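Local coordinates for protein aldehyde dehydrogenase (Burkholderia vietnamiensis, PDB 5KF0) that probably oxidises aldehydes to carboxylic acids with the help of a nicotinamide cofactor, and binds NADPH, at residues A99-I103 with N104-G108; A268-F271 with E272-D275; D311-V314 with A315-S319. All blocks are in the same frame, centred on the assembly; numbering follows the deposited sequence.

Contact 1 of 3, residues A99-I103 with N104-G108; sequences AGKPI and NDSRG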
loop_
_atom_site.group_PDB
_atom_site.type_symbol
_atom_site.label_atom_id
_atom_site.label_comp_id
_atom_site.label_asym_id
_atom_site.label_seq_id
_atom_site.Cartn_x
_atom_site.Cartn_y
_atom_site.Cartn_z
ATOM N N ALA A 99 -22.118 -29.577 -17.442
ATOM C CA ALA A 99 -21.815 -28.502 -18.379
ATOM C C ALA A 99 -21.416 -29.013 -19.752
ATOM O O ALA A 99 -21.246 -28.204 -20.670
ATOM C CB ALA A 99 -20.707 -27.592 -17.827
ATOM N N GLY A 100 -21.279 -30.325 -19.924
ATOM C CA GLY A 100 -20.779 -30.854 -21.181
ATOM C C GLY A 100 -19.365 -30.414 -21.481
ATOM O O GLY A 100 -18.970 -30.352 -22.649
ATOM N N LYS A 101 -18.583 -30.128 -20.450
ATOM C CA LYS A 101 -17.253 -29.545 -20.603
ATOM C C LYS A 101 -16.214 -30.650 -20.780
ATOM O O LYS A 101 -16.158 -31.576 -19.960
ATOM C CB LYS A 101 -16.919 -28.680 -19.385
ATOM C CG LYS A 101 -15.564 -27.978 -19.429
ATOM C CD LYS A 101 -15.471 -26.976 -18.254
ATOM C CE LYS A 101 -14.179 -26.167 -18.284
ATOM N NZ LYS A 101 -14.433 -24.778 -17.743
ATOM N N PRO A 102 -15.391 -30.593 -21.828
ATOM C CA PRO A 102 -14.370 -31.631 -22.038
ATOM C C PRO A 102 -13.598 -31.943 -20.762
ATOM O O PRO A 102 -13.222 -31.046 -20.008
ATOM C CB PRO A 102 -13.469 -31.013 -23.106
ATOM C CG PRO A 102 -14.446 -30.203 -23.932
ATOM C CD PRO A 102 -15.397 -29.600 -22.918
ATOM N N ILE A 103 -13.387 -33.240 -20.515
ATOM C CA ILE A 103 -12.902 -33.670 -19.201
ATOM C C ILE A 103 -11.549 -33.037 -18.873
ATOM O O ILE A 103 -11.294 -32.662 -17.719
ATOM C CB ILE A 103 -12.867 -35.212 -19.114
ATOM C CG1 ILE A 103 -12.448 -35.645 -17.703
ATOM C CG2 ILE A 103 -11.968 -35.843 -20.194
ATOM C CD1 ILE A 103 -13.429 -35.207 -16.613
ATOM N N ASN A 104 -10.671 -32.883 -19.875
ATOM C CA ASN A 104 -9.396 -32.203 -19.638
ATOM C C ASN A 104 -9.609 -30.800 -19.095
ATOM O O ASN A 104 -8.896 -30.353 -18.188
ATOM C CB ASN A 104 -8.582 -32.116 -20.930
ATOM C CG ASN A 104 -8.052 -33.451 -21.383
ATOM O OD1 ASN A 104 -7.799 -34.345 -20.570
ATOM N ND2 ASN A 104 -7.864 -33.597 -22.694
ATOM N N ASP A 105 -10.560 -30.069 -19.670
ATOM C CA ASP A 105 -10.804 -28.700 -19.246
ATOM C C ASP A 105 -11.607 -28.644 -17.956
ATOM O O ASP A 105 -11.448 -27.700 -17.167
ATOM C CB ASP A 105 -11.504 -27.944 -20.369
ATOM C CG ASP A 105 -10.663 -27.911 -21.628
ATOM O OD1 ASP A 105 -9.544 -27.362 -21.569
ATOM O OD2 ASP A 105 -11.095 -28.445 -22.662
ATOM N N SER A 106 -12.464 -29.638 -17.724
ATOM C CA SER A 106 -13.130 -29.741 -16.429
ATOM C C SER A 106 -12.112 -29.919 -15.316
ATOM O O SER A 106 -12.203 -29.269 -14.271
ATOM C CB SER A 106 -14.123 -30.909 -16.434
ATOM O OG SER A 106 -15.208 -30.674 -17.317
ATOM N N ARG A 107 -11.132 -30.803 -15.518
ATOM C CA ARG A 107 -10.065 -30.947 -14.538
ATOM C C ARG A 107 -9.338 -29.623 -14.336
ATOM O O ARG A 107 -9.011 -29.245 -13.200
ATOM C CB ARG A 107 -9.099 -32.048 -14.990
ATOM C CG ARG A 107 -9.697 -33.441 -14.880
ATOM C CD ARG A 107 -8.842 -34.483 -15.606
ATOM N NE ARG A 107 -9.432 -35.816 -15.491
ATOM C CZ ARG A 107 -9.224 -36.807 -16.355
ATOM N NH1 ARG A 107 -8.454 -36.616 -17.416
ATOM N NH2 ARG A 107 -9.794 -37.989 -16.161
ATOM N N GLY A 108 -9.115 -28.885 -15.426
ATOM C CA GLY A 108 -8.483 -27.584 -15.316
ATOM C C GLY A 108 -9.284 -26.610 -14.474
ATOM O O GLY A 108 -8.714 -25.802 -13.732
#
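Ser106 turns its hydroxyl back onto the residue that leads into its own helix: OG donates to Lys101 O over 2.9 Å. The C=O...OG angle is only 112°, and the hydroxyl stands above the carbonyl plane, so it leans over the peptide rather than meeting a lone pair. This is the tight, buried part of the contact. CG of Lys101 lies anti to the backbone N (chi1 -179°), which lays the stem past the serine, CG of Lys101 3.4 Å from Ser106 OG. Farther along, Lys101 CE rests 3.3 Å from Asp105 O. The ammonium goes on to a salt bridge with Glu109 and hydrogen bonds with Gln288 and Tyr287, so a long aliphatic stem with a charged tip suits this place. A small serine fits where the turn comes close to Leu95 and Cys96 of helix 88-99.

The arrangement is a short connection between two helices. Gly100 leaves helix 88-99 with positive phi, which glycine adopts easily, and Pro102 occupies the N-cap position of helix 103-123. Its carbonyl starts the new helix by accepting from Ser106 N at 2.8 Å, with a weak, bent bond from Asp105 N beside it. The side chain of Lys101 is about 9 Å from the bound NADPH.

Nearer solvent the backbone stays firm, Arg107 N donating to Ile103 O at 2.9 Å, but the side chains meet by van der Waals contact alone. Ile103 CG1 sits 3.6 Å above the Arg107 guanidinium plane, over its centre. Arg107 CG is beside the backbone N (chi1 -71°) and the chain is extended from there to NE, which carries the flat cation back along the helix to the isoleucine. Exposed Asn104 has a weak hydrogen bond from ND2 to Pro328 O.

Contact 2 of 3, residues A268-F271 with E272-D275; sequences ADQF and EQLD
Gln270 and Phe271 pass the chain to Gln273 and Leu274 through a tight turn of 3-10 character at Phe271 and Glu272. Gln270 O accepts from Gln273 N over 3.1 Å, the amide approaching from above the carbonyl plane. One residue on, Phe271 O receives a weak bond from Leu274 N at 3.3 Å. A water bridges the turn, donating to Asp269 O and accepting from Glu272 N at 2.9 Å.

The glutamine side chains run alongside one another in a common direction. The modelled length between NE2 of Gln273 and OE1 of Gln270, 2.5 Å, is unusually short for amides, so the details of this bond are doubtful. As modelled, NE2 donates to OE1 close to straight and in the carbonyl plane, on a lone pair, with the amide planes 76° apart. CG of Gln273 sits between the backbone N and the carbonyl carbon (chi1 61°), and this, with the chain extended beyond CG, sets its amide beside that of Gln270.

This turn links strand 263-266 to helix 274-286, at the start of a beta-alpha-beta crossover to the parallel neighbour strand 298-302, and Gln273 is the N-cap residue of that helix. Glutamine suits both positions because each amide can give and accept. Gln270 NE2 donates to Asp269 OD1 at 2.9 Å, which fixes the rotation of the amide, and Gln273 NE2 also reaches Asn442 OD1. Gln273 OE1 has a weak hydrogen bond to Arg485 of the second subunit.

On the apolar side, Phe271 CD1 meets Leu274 CD1 at 4.1 Å, and the leucine continues onto Thr308 and Leu309 of helix 306-319. Among the exposed side chains, the Phe271 ring has Glu272 OE2 at its edge, in plane and 3.5 Å from CD2.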
loop_
_atom_site.group_PDB
_atom_site.type_symbol
_atom_site.label_atom_id
_atom_site.label_comp_id
_atom_site.label_asym_id
_atom_site.label_seq_id
_atom_site.Cartn_x
_atom_site.Cartn_y
_atom_site.Cartn_z
ATOM N N ALA A 268 2.783 -7.032 -36.561
ATOM C CA ALA A 268 3.636 -7.295 -37.714
ATOM C C ALA A 268 4.932 -8.021 -37.362
ATOM O O ALA A 268 5.583 -8.556 -38.269
ATOM C CB ALA A 268 3.952 -5.967 -38.412
ATOM N N ASP A 269 5.316 -8.061 -36.081
ATOM C CA ASP A 269 6.600 -8.607 -35.654
ATOM C C ASP A 269 6.518 -10.068 -35.210
ATOM O O ASP A 269 7.467 -10.577 -34.601
ATOM C CB ASP A 269 7.193 -7.746 -34.524
ATOM C CG ASP A 269 6.291 -7.660 -33.291
ATOM O OD1 ASP A 269 5.209 -8.284 -33.268
ATOM O OD2 ASP A 269 6.671 -6.948 -32.332
ATOM N N GLN A 270 5.431 -10.761 -35.530
ATOM C CA GLN A 270 5.153 -12.075 -34.962
ATOM C C GLN A 270 5.515 -13.246 -35.876
ATOM O O GLN A 270 5.193 -14.389 -35.536
ATOM C CB GLN A 270 3.672 -12.162 -34.575
ATOM C CG GLN A 270 3.305 -11.219 -33.429
ATOM C CD GLN A 270 4.017 -11.611 -32.159
ATOM O OE1 GLN A 270 3.769 -12.688 -31.612
ATOM N NE2 GLN A 270 4.928 -10.753 -31.691
ATOM N N PHE A 271 6.185 -13.010 -37.009
ATOM C CA PHE A 271 6.385 -14.111 -37.958
ATOM C C PHE A 271 7.097 -15.303 -37.318
ATOM O O PHE A 271 6.703 -16.459 -37.528
ATOM C CB PHE A 271 7.168 -13.650 -39.186
ATOM C CG PHE A 271 7.366 -14.746 -40.203
ATOM C CD1 PHE A 271 6.363 -15.052 -41.110
ATOM C CD2 PHE A 271 8.535 -15.492 -40.225
ATOM C CE1 PHE A 271 6.526 -16.072 -42.036
ATOM C CE2 PHE A 271 8.705 -16.514 -41.147
ATOM C CZ PHE A 271 7.698 -16.801 -42.053
ATOM N N GLU A 272 8.136 -15.045 -36.522
ATOM C CA GLU A 272 8.932 -16.135 -35.971
ATOM C C GLU A 272 8.203 -16.951 -34.908
ATOM O O GLU A 272 8.675 -18.036 -34.558
ATOM C CB GLU A 272 10.240 -15.591 -35.392
ATOM C CG GLU A 272 11.166 -15.001 -36.443
ATOM C CD GLU A 272 11.641 -16.039 -37.439
ATOM O OE1 GLU A 272 12.006 -17.155 -37.008
ATOM O OE2 GLU A 272 11.638 -15.745 -38.654
ATOM N N GLN A 273 7.091 -16.476 -34.355
ATOM C CA GLN A 273 6.372 -17.311 -33.396
ATOM C C GLN A 273 4.925 -17.531 -33.816
ATOM O O GLN A 273 4.027 -17.660 -32.984
ATOM C CB GLN A 273 6.464 -16.750 -31.976
ATOM C CG GLN A 273 5.895 -15.368 -31.729
ATOM C CD GLN A 273 5.770 -15.083 -30.225
ATOM O OE1 GLN A 273 6.440 -15.729 -29.412
ATOM N NE2 GLN A 273 4.896 -14.135 -29.848
ATOM N N LEU A 274 4.692 -17.641 -35.130
ATOM C CA LEU A 274 3.327 -17.833 -35.615
ATOM C C LEU A 274 2.710 -19.131 -35.105
ATOM O O LEU A 274 1.507 -19.180 -34.839
ATOM C CB LEU A 274 3.291 -17.792 -37.145
ATOM C CG LEU A 274 3.166 -16.388 -37.741
ATOM C CD1 LEU A 274 3.031 -16.469 -39.263
ATOM C CD2 LEU A 274 2.000 -15.614 -37.123
ATOM N N ASP A 275 3.499 -20.203 -34.974
ATOM C CA ASP A 275 2.917 -21.450 -34.476
ATOM C C ASP A 275 2.421 -21.286 -33.044
ATOM O O ASP A 275 1.357 -21.805 -32.686
ATOM C CB ASP A 275 3.922 -22.599 -34.566
ATOM C CG ASP A 275 4.141 -23.077 -35.995
ATOM O OD1 ASP A 275 3.269 -22.838 -36.856
ATOM O OD2 ASP A 275 5.189 -23.698 -36.256
HETATM O O HOH W 1 9.106 -12.480 -35.742
#

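Contact 3 of 3, residues D311-V314 with A315-S319; sequences DKLV and AKTRS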
loop_
_atom_site.group_PDB
_atom_site.type_symbol
_atom_site.label_atom_id
_atom_site.label_comp_id
_atom_site.label_asym_id
_atom_site.label_seq_id
_atom_site.Cartn_x
_atom_site.Cartn_y
_atom_site.Cartn_z
ATOM N N ASP A 311 -3.429 -19.707 -43.189
ATOM C CA ASP A 311 -3.200 -21.109 -43.537
ATOM C C ASP A 311 -2.969 -21.956 -42.294
ATOM O O ASP A 311 -3.528 -23.053 -42.159
ATOM C CB ASP A 311 -2.004 -21.240 -44.480
ATOM C CG ASP A 311 -2.274 -20.674 -45.855
ATOM O OD1 ASP A 311 -3.449 -20.392 -46.172
ATOM O OD2 ASP A 311 -1.300 -20.529 -46.621
ATOM N N LYS A 312 -2.121 -21.471 -41.385
ATOM C CA LYS A 312 -1.834 -22.209 -40.160
ATOM C C LYS A 312 -3.066 -22.331 -39.274
ATOM O O LYS A 312 -3.315 -23.393 -38.689
ATOM C CB LYS A 312 -0.697 -21.527 -39.396
ATOM C CG LYS A 312 0.669 -21.655 -40.086
ATOM C CD LYS A 312 1.735 -20.841 -39.350
ATOM C CE LYS A 312 3.122 -21.025 -39.954
ATOM N NZ LYS A 312 3.695 -22.361 -39.626
ATOM N N LEU A 313 -3.839 -21.249 -39.143
ATOM C CA LEU A 313 -5.000 -21.291 -38.261
ATOM C C LEU A 313 -6.109 -22.166 -38.843
ATOM O O LEU A 313 -6.815 -22.855 -38.098
ATOM C CB LEU A 313 -5.498 -19.873 -37.991
ATOM C CG LEU A 313 -6.669 -19.765 -37.022
ATOM C CD1 LEU A 313 -6.314 -20.387 -35.681
ATOM C CD2 LEU A 313 -7.059 -18.309 -36.841
ATOM N N VAL A 314 -6.272 -22.158 -40.168
ATOM C CA VAL A 314 -7.229 -23.067 -40.797
ATOM C C VAL A 314 -6.842 -24.513 -40.509
ATOM O O VAL A 314 -7.680 -25.337 -40.113
ATOM C CB VAL A 314 -7.322 -22.784 -42.309
ATOM C CG1 VAL A 314 -7.982 -23.944 -43.054
ATOM C CG2 VAL A 314 -8.085 -21.487 -42.551
ATOM N N ALA A 315 -5.554 -24.837 -40.655
ATOM C CA ALA A 315 -5.113 -26.205 -40.398
ATOM C C ALA A 315 -5.290 -26.573 -38.930
ATOM O O ALA A 315 -5.746 -27.679 -38.607
ATOM C CB ALA A 315 -3.654 -26.373 -40.815
ATOM N N LYS A 316 -4.928 -25.660 -38.025
ATOM C CA LYS A 316 -5.084 -25.933 -36.601
ATOM C C LYS A 316 -6.552 -26.119 -36.242
ATOM O O LYS A 316 -6.908 -27.068 -35.530
ATOM C CB LYS A 316 -4.455 -24.799 -35.784
ATOM C CG LYS A 316 -4.532 -24.992 -34.272
ATOM C CD LYS A 316 -3.584 -26.089 -33.822
ATOM C CE LYS A 316 -3.658 -26.321 -32.325
ATOM N NZ LYS A 316 -2.670 -27.359 -31.916
ATOM N N THR A 317 -7.423 -25.247 -36.762
ATOM C CA THR A 317 -8.851 -25.328 -36.452
ATOM C C THR A 317 -9.443 -26.644 -36.940
ATOM O O THR A 317 -10.236 -27.281 -36.235
ATOM C CB THR A 317 -9.589 -24.140 -37.076
ATOM O OG1 THR A 317 -9.085 -22.921 -36.519
ATOM C CG2 THR A 317 -11.100 -24.219 -36.819
ATOM N N ARG A 318 -9.063 -27.069 -38.141
ATOM C CA ARG A 318 -9.554 -28.338 -38.667
ATOM C C ARG A 318 -9.070 -29.520 -37.837
ATOM O O ARG A 318 -9.719 -30.576 -37.822
ATOM C CB ARG A 318 -9.123 -28.494 -40.125
ATOM C CG ARG A 318 -9.880 -27.584 -41.064
ATOM C CD ARG A 318 -9.357 -27.675 -42.486
ATOM N NE ARG A 318 -10.270 -27.012 -43.411
ATOM C CZ ARG A 318 -9.933 -26.600 -44.628
ATOM N NH1 ARG A 318 -8.691 -26.774 -45.077
ATOM N NH2 ARG A 318 -10.839 -26.006 -45.393
ATOM N N SER A 319 -7.942 -29.370 -37.139
ATOM C CA SER A 319 -7.378 -30.485 -36.388
ATOM C C SER A 319 -8.071 -30.729 -35.055
ATOM O O SER A 319 -7.840 -31.779 -34.440
ATOM C CB SER A 319 -5.885 -30.262 -36.142
ATOM O OG SER A 319 -5.669 -29.285 -35.135
#
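Over one face of the Arg318 guanidinium lies Val314 CG1, 3.5 Å above the plane and displaced toward the rim, where NH1 of Arg318 is 3.6 Å from that methyl. The arginine stem and the valine extend together. Arg318 CG takes the position beside the backbone N (chi1 -72°), and the extended chain beyond it carries the cation back one turn, to Val314. A beta-branched valine suits the spot: CG1 serves the arginine while the side chain also packs on Leu373 and Ile359.

These residues form successive turns of helix 306-319, with regular i to i+4 bonds such as Lys316 N to Lys312 O at 2.9 Å. Leu313 O carries a double load. Thr317 N and OG1 both donate to it, each at 2.8 Å, and they arrive from opposite faces of the carbonyl plane. Near the end of the helix, Ser319 OG reaches three residues back to Lys316 O, at 2.6 Å, beside the bond from its own N.

Leu313 packs on Leu373 and Thr317 on Ala371 of strand 368-375. With its hydroxyl bonded to its own helix, buried Thr317 can pack against Ala371 and Ala360 of the neighbouring strands. The charged arginine, meanwhile, stays at the exposed surface and lays its face, with the stem's CD, on the valine methyl.

Along the chain the contacts come in series, from 99-108 through 268-275 to 311-319. Contact 1, at the start of helix 103-123, stands apart: its centre is about 30 Å from that of contact 2 and about 23 Å from that of contact 3, and it touches neither. Contact 2 leads into helix 274-286 and contact 3 lies on helix 306-319, their centres about 16 Å apart; the two helices flank strand 298-302 in sequence. There they join directly: Asp275 OD1 forms a 2.8 Å salt bridge with Lys312 NZ. Contact 1 thus shapes a helix corner nearer the NADPH, whereas the other two sit where helices 274-286 and 306-319 pack together beside the sheet holding strands 263-266 and 298-302.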